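Side-chain contacts in FAD-binding PCMH-type domain-containing protein (Gibberella zeae, PDB 6YJO), which probably oxidises oligosaccharides as a fungal flavoenzyme whose FAD cofactor is covalently tethered to the protein: residues A[189-194]-A[398-403]; A[203-208]-A[212-217]; A[380-385]-A[439-444]. All blocks are in the same frame, centred on the assembly; numbering follows the deposited sequence.

Contact 1 (A[189-194]-A[398-403])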
loop_
_atom_site.group_PDB
_atom_site.type_symbol
_atom_site.label_atom_id
_atom_site.label_comp_id
_atom_site.label_asym_id
_atom_site.label_seq_id
_atom_site.Cartn_x
_atom_site.Cartn_y
_atom_site.Cartn_z
ATOM N N THR A 189 -5.901 12.105 3.342
ATOM C CA THR A 189 -7.209 12.650 3.006
ATOM C C THR A 189 -8.339 11.887 3.687
ATOM O O THR A 189 -9.507 12.094 3.347
ATOM C CB THR A 189 -7.410 12.638 1.488
ATOM O OG1 THR A 189 -7.517 11.288 1.024
ATOM C CG2 THR A 189 -6.235 13.309 0.789
ATOM N N PHE A 190 -8.009 11.028 4.653
ATOM C CA PHE A 190 -8.984 10.159 5.302
ATOM C C PHE A 190 -9.773 10.937 6.351
ATOM O O PHE A 190 -9.188 11.580 7.229
ATOM C CB PHE A 190 -8.262 8.969 5.942
ATOM C CG PHE A 190 -9.175 7.986 6.618
ATOM C CD1 PHE A 190 -9.923 7.089 5.872
ATOM C CD2 PHE A 190 -9.271 7.946 8.001
ATOM C CE1 PHE A 190 -10.761 6.183 6.493
ATOM C CE2 PHE A 190 -10.107 7.038 8.627
ATOM C CZ PHE A 190 -10.852 6.157 7.873
ATOM N N LEU A 191 -11.102 10.879 6.255
ATOM C CA LEU A 191 -11.996 11.559 7.187
ATOM C C LEU A 191 -12.498 10.644 8.294
ATOM O O LEU A 191 -12.522 11.043 9.462
ATOM C CB LEU A 191 -13.207 12.144 6.442
ATOM C CG LEU A 191 -12.975 13.250 5.405
ATOM C CD1 LEU A 191 -14.287 13.607 4.711
ATOM C CD2 LEU A 191 -12.379 14.491 6.048
ATOM N N GLY A 192 -12.898 9.428 7.946
ATOM C CA GLY A 192 -13.435 8.490 8.910
ATOM C C GLY A 192 -13.985 7.282 8.183
ATOM O O GLY A 192 -13.978 7.213 6.950
ATOM N N ALA A 193 -14.456 6.318 8.972
ATOM C CA ALA A 193 -14.967 5.081 8.401
ATOM C C ALA A 193 -15.974 4.424 9.329
ATOM O O ALA A 193 -15.768 4.359 10.543
ATOM C CB ALA A 193 -13.833 4.092 8.115
ATOM N N THR A 194 -17.059 3.933 8.737
ATOM C CA THR A 194 -17.920 2.975 9.412
ATOM C C THR A 194 -17.144 1.675 9.594
ATOM O O THR A 194 -16.660 1.094 8.618
ATOM C CB THR A 194 -19.190 2.747 8.588
ATOM O OG1 THR A 194 -19.787 4.012 8.261
ATOM C CG2 THR A 194 -20.183 1.895 9.359
ATOM N N LYS A 398 -1.498 17.421 7.495
ATOM C CA LYS A 398 -2.238 18.101 8.545
ATOM C C LYS A 398 -3.606 17.460 8.726
ATOM O O LYS A 398 -4.118 16.773 7.837
ATOM C CB LYS A 398 -2.427 19.589 8.216
ATOM C CG LYS A 398 -1.151 20.354 7.914
ATOM C CD LYS A 398 -0.260 20.480 9.142
ATOM C CE LYS A 398 0.949 21.367 8.866
ATOM N NZ LYS A 398 2.161 20.883 9.587
ATOM N N THR A 399 -4.202 17.704 9.890
ATOM C CA THR A 399 -5.619 17.421 10.062
ATOM C C THR A 399 -6.417 18.259 9.072
ATOM O O THR A 399 -6.163 19.456 8.908
ATOM C CB THR A 399 -6.061 17.718 11.497
ATOM O OG1 THR A 399 -5.463 16.768 12.391
ATOM C CG2 THR A 399 -7.575 17.633 11.613
ATOM N N LEU A 400 -7.375 17.625 8.407
ATOM C CA LEU A 400 -8.075 18.285 7.316
ATOM C C LEU A 400 -8.742 19.571 7.795
ATOM O O LEU A 400 -9.235 19.662 8.924
ATOM C CB LEU A 400 -9.101 17.332 6.700
ATOM C CG LEU A 400 -8.431 16.119 6.047
ATOM C CD1 LEU A 400 -9.427 15.203 5.354
ATOM C CD2 LEU A 400 -7.361 16.579 5.068
ATOM N N PHE A 401 -8.740 20.578 6.918
ATOM C CA PHE A 401 -9.327 21.885 7.205
ATOM C C PHE A 401 -8.663 22.548 8.408
ATOM O O PHE A 401 -9.291 23.334 9.125
ATOM C CB PHE A 401 -10.840 21.782 7.414
ATOM C CG PHE A 401 -11.577 21.232 6.226
ATOM C CD1 PHE A 401 -11.572 21.908 5.018
ATOM C CD2 PHE A 401 -12.282 20.042 6.321
ATOM C CE1 PHE A 401 -12.247 21.403 3.924
ATOM C CE2 PHE A 401 -12.963 19.535 5.234
ATOM C CZ PHE A 401 -12.946 20.216 4.032
ATOM N N THR A 402 -7.382 22.252 8.623
ATOM C CA THR A 402 -6.654 22.740 9.784
ATOM C C THR A 402 -5.204 22.988 9.391
ATOM O O THR A 402 -4.729 22.515 8.355
ATOM C CB THR A 402 -6.740 21.738 10.948
ATOM O OG1 THR A 402 -8.104 21.606 11.363
ATOM C CG2 THR A 402 -5.921 22.204 12.129
ATOM N N ASP A 403 -4.504 23.757 10.229
ATOM C CA ASP A 403 -3.064 23.953 10.110
ATOM C C ASP A 403 -2.290 23.191 11.181
ATOM O O ASP A 403 -1.118 23.492 11.427
ATOM C CB ASP A 403 -2.716 25.444 10.167
ATOM C CG ASP A 403 -2.844 26.131 8.813
ATOM O OD1 ASP A 403 -3.454 25.536 7.896
ATOM O OD2 ASP A 403 -2.326 27.260 8.661
#
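F190 and L400 meet without the aromatic ring: L400 CD1 lies against the phenylalanine backbone, 4.1 Å from F190 O, and the ring takes no part in the contact with L400. One face of that ring is taken up by its own strand, for G192 N stands 3.7 Å above the plane of the F190 ring, over its centre. The first torsion explains this: with CG anti to the backbone N (chi1 -179°), the ring leans forward along the chain and under the peptide two residues on. The junction itself rests largely on one methyl, L400 CD1. It reaches T189 O at 3.7 Å and approaches the branch point of L191 at 4.1 Å (L400 CD1 to L191 CG), the two leucine side chains crossing at about a right angle. The methyls of the two leucines are modelled implausibly close together, so their exact placing is doubtful. L400 is the second residue of a type II beta turn from T399 to T402, and its CB is directed at the strand. No hydrogen bond spans the two segments. The F190 carbonyl oxygen instead accepts one from R218, and T189 OG1 is paired with T186 O. L191 and G192 both bond to G231, and the helix-like backbone angles of L191 are consistent with a classic beta bulge. Around the contact, strand 190-196 runs between strands 202-206 and 226-236 of the FAD domain's antiparallel sheet, and the loop joining strands 380-386 and 417-423 reaches over to it, F401 resting on Q233 and T399 on D207.

Contact 2 (A[203-208]-A[212-217]). With NAG (2-acetamido-2-deoxy-beta-D-glucopyranose), chain B; NAG (2-acetamido-2-deoxy-beta-D-glucopyranose), chain C.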
loop_
_atom_site.group_PDB
_atom_site.type_symbol
_atom_site.label_atom_id
_atom_site.label_comp_id
_atom_site.label_asym_id
_atom_site.label_seq_id
_atom_site.Cartn_x
_atom_site.Cartn_y
_atom_site.Cartn_z
ATOM N N ARG A 203 -19.465 1.161 14.580
ATOM C CA ARG A 203 -19.096 2.529 14.910
ATOM C C ARG A 203 -18.841 3.328 13.639
ATOM O O ARG A 203 -18.446 2.778 12.606
ATOM C CB ARG A 203 -17.834 2.583 15.784
ATOM C CG ARG A 203 -17.971 1.964 17.164
ATOM C CD ARG A 203 -18.999 2.682 18.005
ATOM N NE ARG A 203 -18.923 2.248 19.396
ATOM C CZ ARG A 203 -19.950 2.213 20.238
ATOM N NH1 ARG A 203 -21.162 2.578 19.843
ATOM N NH2 ARG A 203 -19.759 1.800 21.480
ATOM N N TYR A 204 -19.075 4.637 13.717
ATOM C CA TYR A 204 -18.490 5.583 12.776
ATOM C C TYR A 204 -17.317 6.244 13.487
ATOM O O TYR A 204 -17.508 6.972 14.467
ATOM C CB TYR A 204 -19.492 6.627 12.290
ATOM C CG TYR A 204 -18.835 7.604 11.343
ATOM C CD1 TYR A 204 -18.446 7.207 10.071
ATOM C CD2 TYR A 204 -18.562 8.907 11.734
ATOM C CE1 TYR A 204 -17.826 8.080 9.207
ATOM C CE2 TYR A 204 -17.940 9.792 10.876
ATOM C CZ TYR A 204 -17.571 9.372 9.612
ATOM O OH TYR A 204 -16.954 10.247 8.750
ATOM N N ALA A 205 -16.106 5.980 12.999
ATOM C CA ALA A 205 -14.878 6.437 13.633
ATOM C C ALA A 205 -14.386 7.700 12.939
ATOM O O ALA A 205 -14.127 7.685 11.730
ATOM C CB ALA A 205 -13.814 5.340 13.581
ATOM N N ALA A 206 -14.264 8.786 13.699
ATOM C CA ALA A 206 -13.706 10.028 13.186
ATOM C C ALA A 206 -12.952 10.714 14.316
ATOM O O ALA A 206 -13.053 10.327 15.483
ATOM C CB ALA A 206 -14.797 10.933 12.591
ATOM N N ASP A 207 -12.183 11.744 13.955
ATOM C CA ASP A 207 -11.283 12.367 14.922
ATOM C C ASP A 207 -12.027 12.824 16.171
ATOM O O ASP A 207 -11.520 12.674 17.289
ATOM C CB ASP A 207 -10.550 13.542 14.275
ATOM C CG ASP A 207 -9.252 13.126 13.608
ATOM O OD1 ASP A 207 -8.764 12.009 13.889
ATOM O OD2 ASP A 207 -8.709 13.915 12.809
ATOM N N TRP A 208 -13.230 13.372 16.007
ATOM C CA TRP A 208 -13.951 13.912 17.156
ATOM C C TRP A 208 -14.466 12.795 18.058
ATOM O O TRP A 208 -14.172 12.761 19.257
ATOM C CB TRP A 208 -15.106 14.796 16.686
ATOM C CG TRP A 208 -15.623 15.712 17.756
ATOM C CD1 TRP A 208 -16.731 15.526 18.534
ATOM C CD2 TRP A 208 -15.047 16.956 18.167
ATOM N NE1 TRP A 208 -16.881 16.581 19.403
ATOM C CE2 TRP A 208 -15.860 17.473 19.198
ATOM C CE3 TRP A 208 -13.924 17.686 17.764
ATOM C CZ2 TRP A 208 -15.584 18.687 19.828
ATOM C CZ3 TRP A 208 -13.652 18.888 18.390
ATOM C CH2 TRP A 208 -14.477 19.377 19.411
ATOM N N ASP A 212 -8.455 8.164 19.057
ATOM C CA ASP A 212 -7.393 7.163 19.036
ATOM C C ASP A 212 -7.676 6.060 18.024
ATOM O O ASP A 212 -6.764 5.609 17.321
ATOM C CB ASP A 212 -7.213 6.555 20.427
ATOM C CG ASP A 212 -6.583 7.518 21.415
ATOM O OD1 ASP A 212 -5.920 8.484 20.983
ATOM O OD2 ASP A 212 -6.747 7.295 22.632
ATOM N N LEU A 213 -8.925 5.595 17.953
ATOM C CA LEU A 213 -9.284 4.592 16.957
ATOM C C LEU A 213 -9.011 5.104 15.548
ATOM O O LEU A 213 -8.394 4.411 14.729
ATOM C CB LEU A 213 -10.752 4.202 17.124
ATOM C CG LEU A 213 -11.353 3.255 16.086
ATOM C CD1 LEU A 213 -10.454 2.044 15.871
ATOM C CD2 LEU A 213 -12.743 2.825 16.532
ATOM N N THR A 214 -9.457 6.329 15.253
ATOM C CA THR A 214 -9.198 6.921 13.944
ATOM C C THR A 214 -7.702 7.086 13.712
ATOM O O THR A 214 -7.215 6.930 12.586
ATOM C CB THR A 214 -9.907 8.273 13.842
ATOM O OG1 THR A 214 -11.300 8.111 14.135
ATOM C CG2 THR A 214 -9.756 8.877 12.451
ATOM N N TRP A 215 -6.960 7.408 14.770
ATOM C CA TRP A 215 -5.509 7.509 14.669
ATOM C C TRP A 215 -4.899 6.180 14.237
ATOM O O TRP A 215 -3.983 6.148 13.407
ATOM C CB TRP A 215 -4.951 7.967 16.017
ATOM C CG TRP A 215 -3.464 7.912 16.156
ATOM C CD1 TRP A 215 -2.571 8.902 15.858
ATOM C CD2 TRP A 215 -2.695 6.819 16.666
ATOM N NE1 TRP A 215 -1.291 8.486 16.144
ATOM C CE2 TRP A 215 -1.341 7.209 16.639
ATOM C CE3 TRP A 215 -3.021 5.545 17.139
ATOM C CZ2 TRP A 215 -0.314 6.370 17.064
ATOM C CZ3 TRP A 215 -2.003 4.712 17.557
ATOM C CH2 TRP A 215 -0.665 5.129 17.523
ATOM N N ALA A 216 -5.408 5.069 14.780
ATOM C CA ALA A 216 -4.897 3.756 14.396
ATOM C C ALA A 216 -5.337 3.386 12.986
ATOM O O ALA A 216 -4.588 2.737 12.248
ATOM C CB ALA A 216 -5.364 2.700 15.399
ATOM N N LEU A 217 -6.548 3.785 12.591
ATOM C CA LEU A 217 -7.019 3.473 11.245
ATOM C C LEU A 217 -6.163 4.144 10.182
ATOM O O LEU A 217 -6.018 3.608 9.075
ATOM C CB LEU A 217 -8.485 3.887 11.085
ATOM C CG LEU A 217 -9.478 3.132 11.968
ATOM C CD1 LEU A 217 -10.913 3.479 11.607
ATOM C CD2 LEU A 217 -9.260 1.630 11.874
HETATM C C1 NAG B . -16.553 1.336 24.173
HETATM C C2 NAG B . -16.229 2.749 23.649
HETATM C C3 NAG B . -15.935 3.713 24.800
HETATM C C4 NAG B . -17.075 3.683 25.807
HETATM C C5 NAG B . -17.249 2.261 26.315
HETATM C C6 NAG B . -18.388 2.122 27.296
HETATM C C7 NAG B . -15.272 2.533 21.396
HETATM C C8 NAG B . -14.014 2.519 20.583
HETATM N N2 NAG B . -15.116 2.715 22.713
HETATM O O3 NAG B . -15.797 5.022 24.257
HETATM O O4 NAG B . -16.922 4.607 26.883
HETATM O O5 NAG B . -17.562 1.410 25.203
HETATM O O6 NAG B . -19.623 1.931 26.617
HETATM O O7 NAG B . -16.379 2.387 20.884
HETATM C C1 NAG C . -17.782 -3.236 21.784
HETATM C C2 NAG C . -18.786 -2.700 22.798
HETATM C C3 NAG C . -18.649 -1.183 22.945
HETATM C C4 NAG C . -17.202 -0.776 23.196
HETATM C C5 NAG C . -16.278 -1.422 22.169
HETATM C C6 NAG C . -14.816 -1.180 22.461
HETATM C C7 NAG C . -21.032 -3.581 23.259
HETATM C C8 NAG C . -22.385 -3.886 22.689
HETATM N N2 NAG C . -20.142 -3.054 22.410
HETATM O O3 NAG C . -19.468 -0.750 24.027
HETATM O O4 NAG C . -17.081 0.632 23.034
HETATM O O5 NAG C . -16.469 -2.843 22.155
HETATM O O6 NAG C . -14.326 -2.097 23.429
HETATM O O7 NAG C . -20.756 -3.802 24.434
#
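A205 makes the apolar part of this strand-helix contact, its single methyl touching two leucines one helical turn apart: A205 CB is 4.0 Å from L213 CD2 and 4.0 Å from L217 CD1. The small side chain is consistent with the close approach of the axes, 7.0 Å at a crossing angle of -77°. Polar neighbours gather round T214. Its hydroxyl sits 3.1 Å from a backbone nitrogen (T214 OG1 to A206 N), but the angle is too poor for a hydrogen bond, and OG1 is bonded to Y210 O, just before helix 211-220. The other branch, CG2, is anti to the backbone N and meets D207, T214 CG2 standing 3.6 Å from D207 OD1. That oxygen is itself gripped twice, by a salt bridge to R218 and a hydrogen bond from N407. Carbohydrate contacts form a third class. R203, bent at chi2, turns its guanidinium to the attached glycan, where R203 NE donates to the acetamide oxygen O7 of NAG (chain B) at 3.0 Å, while NH2 makes a weak in-plane bond to O4 of NAG (chain C). The helix following strand 202-206 thus packs on the sheet of the FAD-binding part, bringing L217 near the FAD-binding V227; strand 190-196 pairs with 202-206 on one side of the contact, and helix 479-489 meets L213 and A216.

Contact 3 (A[380-385]-A[439-444])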
loop_
_atom_site.group_PDB
_atom_site.type_symbol
_atom_site.label_atom_id
_atom_site.label_comp_id
_atom_site.label_asym_id
_atom_site.label_seq_id
_atom_site.Cartn_x
_atom_site.Cartn_y
_atom_site.Cartn_z
ATOM N N TRP A 380 14.420 -9.823 -10.578
ATOM C CA TRP A 380 14.089 -8.833 -9.567
ATOM C C TRP A 380 14.000 -7.455 -10.211
ATOM O O TRP A 380 14.358 -7.264 -11.377
ATOM C CB TRP A 380 15.134 -8.817 -8.441
ATOM C CG TRP A 380 16.542 -8.628 -8.940
ATOM C CD1 TRP A 380 17.457 -9.607 -9.195
ATOM C CD2 TRP A 380 17.190 -7.384 -9.254
ATOM N NE1 TRP A 380 18.633 -9.056 -9.646
ATOM C CE2 TRP A 380 18.495 -7.693 -9.692
ATOM C CE3 TRP A 380 16.793 -6.043 -9.208
ATOM C CZ2 TRP A 380 19.405 -6.710 -10.080
ATOM C CZ3 TRP A 380 17.700 -5.069 -9.594
ATOM C CH2 TRP A 380 18.990 -5.408 -10.024
ATOM N N TYR A 381 13.502 -6.494 -9.435
ATOM C CA TYR A 381 13.564 -5.080 -9.784
ATOM C C TYR A 381 13.388 -4.278 -8.501
ATOM O O TYR A 381 12.982 -4.810 -7.466
ATOM C CB TYR A 381 12.513 -4.698 -10.836
ATOM C CG TYR A 381 11.084 -4.773 -10.357
ATOM C CD1 TYR A 381 10.512 -3.724 -9.647
ATOM C CD2 TYR A 381 10.298 -5.886 -10.624
ATOM C CE1 TYR A 381 9.201 -3.786 -9.208
ATOM C CE2 TYR A 381 8.988 -5.958 -10.190
ATOM C CZ TYR A 381 8.444 -4.909 -9.485
ATOM O OH TYR A 381 7.139 -4.991 -9.056
ATOM N N ILE A 382 13.695 -2.985 -8.582
ATOM C CA ILE A 382 13.683 -2.105 -7.418
ATOM C C ILE A 382 13.026 -0.782 -7.791
ATOM O O ILE A 382 13.300 -0.218 -8.854
ATOM C CB ILE A 382 15.112 -1.875 -6.881
ATOM C CG1 ILE A 382 15.707 -3.202 -6.400
ATOM C CG2 ILE A 382 15.105 -0.831 -5.762
ATOM C CD1 ILE A 382 17.163 -3.124 -5.976
ATOM N N LEU A 383 12.162 -0.282 -6.906
ATOM C CA LEU A 383 11.477 0.994 -7.087
ATOM C C LEU A 383 11.799 1.890 -5.899
ATOM O O LEU A 383 11.499 1.535 -4.753
ATOM C CB LEU A 383 9.964 0.799 -7.215
ATOM C CG LEU A 383 9.473 -0.044 -8.393
ATOM C CD1 LEU A 383 7.956 -0.081 -8.435
ATOM C CD2 LEU A 383 10.034 0.484 -9.697
ATOM N N ILE A 384 12.410 3.041 -6.172
ATOM C CA ILE A 384 12.782 4.011 -5.147
ATOM C C ILE A 384 11.976 5.274 -5.418
ATOM O O ILE A 384 12.331 6.073 -6.293
ATOM C CB ILE A 384 14.284 4.308 -5.139
ATOM C CG1 ILE A 384 15.081 3.033 -5.408
ATOM C CG2 ILE A 384 14.694 4.911 -3.805
ATOM C CD1 ILE A 384 16.579 3.216 -5.277
ATOM N N ASP A 385 10.891 5.464 -4.674
ATOM C CA ASP A 385 10.090 6.672 -4.799
ATOM C C ASP A 385 10.732 7.812 -4.022
ATOM O O ASP A 385 11.310 7.604 -2.953
ATOM C CB ASP A 385 8.674 6.430 -4.278
ATOM C CG ASP A 385 7.887 5.469 -5.143
ATOM O OD1 ASP A 385 7.464 5.870 -6.248
ATOM O OD2 ASP A 385 7.690 4.311 -4.717
ATOM N N LYS A 439 16.856 -9.709 0.459
ATOM C CA LYS A 439 17.377 -9.335 1.770
ATOM C C LYS A 439 18.812 -8.831 1.667
ATOM O O LYS A 439 19.189 -7.872 2.350
ATOM C CB LYS A 439 17.295 -10.525 2.728
ATOM C CG LYS A 439 17.722 -10.212 4.164
ATOM C CD LYS A 439 17.402 -11.373 5.102
ATOM C CE LYS A 439 17.940 -11.144 6.510
ATOM N NZ LYS A 439 19.172 -11.941 6.782
ATOM N N ARG A 440 19.627 -9.468 0.823
ATOM C CA ARG A 440 20.991 -8.994 0.612
ATOM C C ARG A 440 20.996 -7.570 0.066
ATOM O O ARG A 440 21.844 -6.755 0.449
ATOM C CB ARG A 440 21.730 -9.949 -0.328
ATOM C CG ARG A 440 23.037 -9.408 -0.884
ATOM C CD ARG A 440 23.865 -10.505 -1.546
ATOM N NE ARG A 440 23.048 -11.387 -2.380
ATOM C CZ ARG A 440 22.985 -12.714 -2.266
ATOM N NH1 ARG A 440 23.705 -13.361 -1.357
ATOM N NH2 ARG A 440 22.200 -13.402 -3.082
ATOM N N PHE A 441 20.060 -7.250 -0.829
ATOM C CA PHE A 441 19.940 -5.875 -1.305
ATOM C C PHE A 441 19.512 -4.945 -0.177
ATOM O O PHE A 441 20.134 -3.900 0.053
ATOM C CB PHE A 441 18.936 -5.795 -2.459
ATOM C CG PHE A 441 19.380 -6.489 -3.719
ATOM C CD1 PHE A 441 20.713 -6.800 -3.940
ATOM C CD2 PHE A 441 18.452 -6.820 -4.693
ATOM C CE1 PHE A 441 21.107 -7.431 -5.105
ATOM C CE2 PHE A 441 18.841 -7.450 -5.855
ATOM C CZ PHE A 441 20.171 -7.758 -6.062
ATOM N N ARG A 442 18.444 -5.309 0.535
ATOM C CA ARG A 442 17.926 -4.453 1.597
ATOM C C ARG A 442 18.978 -4.205 2.675
ATOM O O ARG A 442 19.154 -3.067 3.129
ATOM C CB ARG A 442 16.659 -5.079 2.190
ATOM C CG ARG A 442 16.305 -4.620 3.597
ATOM C CD ARG A 442 14.875 -5.008 3.974
ATOM N NE ARG A 442 14.820 -5.826 5.186
ATOM C CZ ARG A 442 14.715 -7.154 5.206
ATOM N NH1 ARG A 442 14.645 -7.851 4.076
ATOM N NH2 ARG A 442 14.675 -7.792 6.368
ATOM N N ASP A 443 19.696 -5.249 3.090
ATOM C CA ASP A 443 20.690 -5.079 4.147
ATOM C C ASP A 443 21.844 -4.193 3.695
ATOM O O ASP A 443 22.372 -3.405 4.488
ATOM C CB ASP A 443 21.215 -6.439 4.598
ATOM C CG ASP A 443 20.146 -7.284 5.255
ATOM O OD1 ASP A 443 19.169 -6.704 5.774
ATOM O OD2 ASP A 443 20.280 -8.524 5.253
ATOM N N SER A 444 22.261 -4.318 2.433
ATOM C CA SER A 444 23.346 -3.488 1.916
ATOM C C SER A 444 23.074 -2.005 2.136
ATOM O O SER A 444 24.012 -1.205 2.209
ATOM C CB SER A 444 23.549 -3.765 0.425
ATOM O OG SER A 444 22.507 -3.191 -0.344
#
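F441, the helix residue that reaches across to W380 and I382, accepts a hydrogen bond at its carbonyl oxygen from within its own helix, S444 OG to F441 O, modelled at a short 2.5 Å. The arrangement is a helix laid on a beta sheet, with a T-shaped aromatic pair at the interface, in the FAD-linked oxidase (PCMH/VAO-type) fold. The sheet is the seven-stranded antiparallel one that forms the second domain of this fold, and strand 380-386 is an inner strand of it, flanked by strands 273-280 and 417-423. The serine hydroxyl lies tilted 19° from the F441 carbonyl plane, a bond of the kind serines often make back to the preceding turn of a helix. The edge of F441 points at the face of W380. The centroid of the F441 ring is 5.1 Å from that of the six-membered ring of W380, and the planes stand 72° apart. The leading atom is F441 CE2, which sits over the middle of the indole, 3.7 Å above its plane, with W380 CD2 as its closest atom; F441 CZ follows, 4.0 Å from W380 CE2. A first torsion of 54° tucks W380 CG back over its own backbone, and the indole there shows a face to the phenylalanine; a hydrogen bond from NE1 to N370 fixes it further. That partner belongs to helix 357-371, which packs alongside: L367 touches both aromatic rings, and T366 touches S444. No hydrogen bond crosses between the two segments, so the join depends on shape and on the aromatic pair. One more residue of the strand contributes, I382, which approaches the phenylalanine ring obliquely with its terminal methyl, CD1 lying 4.1 Å from F441 CD2.

In the fold
Contacts 1 and 2 form one neighbourhood, their centres 10 Å apart, because strands 190-196 and 202-206 are adjacent in the same sheet; A193 O and A205 N, 3.0 Å apart, probably share a hydrogen bond there. Both lie near the cofactor: the L217 side chain of contact 2 is about 7 Å from the FAD, that of F190 in contact 1 about 10 Å. Contact 3 lies in the other domain, its centre 33 Å from that of contact 1, with I382 about 14 Å from the FAD by side chain. Yet contact 1 joins a loop between two strands of contact 3's sheet to the FAD-side sheet, and the two contacts cross along the chain. D385 touches the FAD-binding Y176.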